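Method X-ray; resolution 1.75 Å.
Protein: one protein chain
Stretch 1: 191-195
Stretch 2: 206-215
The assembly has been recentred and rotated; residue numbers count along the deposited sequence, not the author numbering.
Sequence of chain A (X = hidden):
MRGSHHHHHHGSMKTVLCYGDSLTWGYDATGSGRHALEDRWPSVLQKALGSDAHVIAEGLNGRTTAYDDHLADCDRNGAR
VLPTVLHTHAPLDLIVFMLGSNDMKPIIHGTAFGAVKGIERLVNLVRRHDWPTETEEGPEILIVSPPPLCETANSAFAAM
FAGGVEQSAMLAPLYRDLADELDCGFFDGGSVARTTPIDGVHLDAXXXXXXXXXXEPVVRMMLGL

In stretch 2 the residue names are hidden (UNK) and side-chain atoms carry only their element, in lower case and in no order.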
# COMPACT_ATOMS: atom_id res chain seq x y z
N SER A 191 -37.73 -0.57 -3.32
CA SER A 191 -39.13 -1.02 -3.14
C SER A 191 -39.86 -0.32 -2.00
O SER A 191 -41.11 -0.26 -2.01
CB SER A 191 -39.18 -2.53 -2.90
OG SER A 191 -38.89 -2.94 -1.60
N VAL A 192 -39.12 0.28 -1.09
CA VAL A 192 -39.71 0.94 0.07
C VAL A 192 -39.31 2.41 0.24
O VAL A 192 -39.84 3.11 1.12
CB VAL A 192 -39.47 0.18 1.35
CG1 VAL A 192 -40.14 -1.24 1.36
CG2 VAL A 192 -37.94 0.03 1.61
N ALA A 193 -38.34 2.88 -0.54
CA ALA A 193 -37.68 4.18 -0.35
C ALA A 193 -37.24 4.75 -1.66
O ALA A 193 -37.04 4.04 -2.66
CB ALA A 193 -36.48 4.10 0.65
N ARG A 194 -37.16 6.07 -1.72
CA ARG A 194 -36.64 6.74 -2.84
C ARG A 194 -35.65 7.85 -2.43
O ARG A 194 -35.70 8.39 -1.32
CB ARG A 194 -37.72 7.39 -3.72
CG ARG A 194 -38.48 8.41 -2.96
CD ARG A 194 -39.76 8.81 -3.70
NE ARG A 194 -39.56 9.41 -5.02
CZ ARG A 194 -40.53 9.72 -5.89
NH1 ARG A 194 -41.81 9.58 -5.57
NH2 ARG A 194 -40.22 10.25 -7.05
N THR A 195 -34.81 8.16 -3.39
CA THR A 195 -33.78 9.18 -3.29
C THR A 195 -34.41 10.58 -3.43
O THR A 195 -35.51 10.76 -3.99
CB THR A 195 -32.65 9.01 -4.31
OG1 THR A 195 -33.17 8.92 -5.68
CG2 THR A 195 -31.82 7.76 -3.99
N UNK A 206 -37.25 10.33 6.45
CA UNK A 206 -38.31 9.33 6.36
C UNK A 206 -37.93 8.21 5.44
O UNK A 206 -38.32 7.05 5.73
o UNK A 206 -40.86 8.35 7.96
c UNK A 206 -39.59 10.03 5.82
o UNK A 206 -41.69 7.05 6.28
c UNK A 206 -40.76 9.10 5.61
c UNK A 206 -41.10 8.12 6.72
N UNK A 207 -37.28 8.51 4.30
CA UNK A 207 -36.91 7.48 3.36
C UNK A 207 -35.81 6.57 3.92
O UNK A 207 -35.81 5.34 3.68
n UNK A 207 -38.27 9.51 1.15
o UNK A 207 -38.31 7.37 0.50
c UNK A 207 -36.57 7.99 2.01
c UNK A 207 -37.82 8.27 1.16
N UNK A 208 -34.99 7.12 4.78
CA UNK A 208 -33.97 6.29 5.48
C UNK A 208 -34.67 5.35 6.50
O UNK A 208 -34.43 4.15 6.56
c UNK A 208 -33.00 7.17 6.19
c UNK A 208 -31.86 6.31 6.91
o UNK A 208 -32.42 8.10 5.26
N UNK A 209 -35.66 5.89 7.25
CA UNK A 209 -36.43 5.04 8.16
C UNK A 209 -37.17 3.89 7.44
O UNK A 209 -37.20 2.72 7.96
n UNK A 209 -37.28 7.15 13.37
n UNK A 209 -38.73 5.34 13.35
c UNK A 209 -38.04 7.64 10.61
n UNK A 209 -38.58 6.69 11.48
c UNK A 209 -37.46 5.90 8.94
c UNK A 209 -38.17 6.41 12.72
c UNK A 209 -36.88 6.84 9.94
N UNK A 210 -37.64 4.14 6.24
CA UNK A 210 -38.45 3.22 5.43
C UNK A 210 -37.62 2.04 5.07
O UNK A 210 -38.11 0.90 5.05
c UNK A 210 -39.00 3.88 4.19
N UNK A 211 -36.34 2.28 4.75
CA UNK A 211 -35.43 1.16 4.48
C UNK A 211 -35.36 0.28 5.69
O UNK A 211 -35.44 -0.94 5.55
c UNK A 211 -33.09 0.43 4.01
c UNK A 211 -34.07 2.44 2.81
c UNK A 211 -34.01 1.63 4.07
N UNK A 212 -35.11 0.84 6.87
CA UNK A 212 -34.95 0.06 8.07
C UNK A 212 -36.21 -0.75 8.38
O UNK A 212 -36.12 -1.92 8.75
N UNK A 213 -37.37 -0.11 8.25
CA UNK A 213 -38.67 -0.84 8.51
C UNK A 213 -38.90 -1.92 7.50
O UNK A 213 -39.30 -3.04 7.85
c UNK A 213 -40.02 1.02 9.58
n UNK A 213 -41.63 2.26 8.35
c UNK A 213 -39.88 0.11 8.41
n UNK A 213 -41.51 4.20 7.12
c UNK A 213 -41.47 1.50 9.56
c UNK A 213 -41.36 3.55 8.28
n UNK A 213 -41.01 4.19 9.38
N UNK A 214 -38.62 -1.60 6.25
CA UNK A 214 -38.71 -2.53 5.16
C UNK A 214 -37.87 -3.79 5.27
O UNK A 214 -38.29 -4.85 4.79
N UNK A 215 -36.69 -3.69 5.90
CA UNK A 215 -35.80 -4.86 6.06
C UNK A 215 -36.19 -5.80 7.18
O UNK A 215 -35.74 -6.92 7.25
c UNK A 215 -33.71 -3.77 5.05
c UNK A 215 -33.30 -4.87 4.08
c UNK A 215 -34.38 -4.34 6.27
c UNK A 215 -32.46 -2.94 5.40

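Position 206 carries three side-chain carbons in a row, the third bearing two oxygens. None comes near stretch 1. This is a carboxylate on a two-carbon arm, Glu206.

Position 207 has two carbons, the second carrying one oxygen and one nitrogen. CB points toward stretch 1, and the oxygen lies 2.8 Å from the backbone N of Arg194. The short amide identifies Asn207. Its OD1 accepts a hydrogen bond from that N, nearly straight at 169°. ND2 is hydrogen-bonded to a residue just outside the stretch.

Position 208 has one carbon that carries an oxygen and a second carbon. The CA-to-CB bond points away from stretch 1, and nothing touches it. This is the branched hydroxyl side chain of Thr208.

Position 209 shows three carbons, a nitrogen, then a carbon with two more nitrogens. It does not reach stretch 1. The guanidinium group marks Arg209.

Position 210 has a single side-chain carbon. This CB points toward stretch 1 and lies 3.3 Å from the backbone O of Val192. The residue is Ala210.

Position 211 has three carbons, forked at the first. The CA-to-CB bond points sideways, yet one branch carbon lies 3.6 Å from CB of Ala193. This is Val211, and the packing carbon is CG2.

Position 212 has no side-chain atoms and makes no contact with stretch 1. It is Gly212.

Position 213 repeats the guanidinium pattern of 209 and does not touch stretch 1. It is Arg213. It turns back along the helix, where its NH2 forms a salt bridge with OE2 of Glu206 at 3.0 Å.

Position 214 has no side-chain atoms either. Its CA lies 4.3 Å from CG1 of Val192. An ideal CB here would sit 2.9 Å from CG2 of Val192, a clash, so the bare backbone leaves room for that valine. This is Gly214.

Position 215 has four carbons, forked at the second, out of contact with stretch 1. This is Leu215.

The contact joins an irregular segment to one side of a helix. Residues 207, 210, 211 and 214 follow the helical repeat and so face the segment together. Ala193 sits in the middle, its CB 3.3 Å from the backbone O of Asn207 and 4.4 Å from CB of Ala210. Val192 covers the later part of this surface. At the other end, the one hydrogen bond across the stretches satisfies the backbone N of Arg194. The contact is small, with 283 Å² buried in all, and combines close apolar packing with this single polar link.

Stretch 2, residues 206-215: ENTRAVGRGL
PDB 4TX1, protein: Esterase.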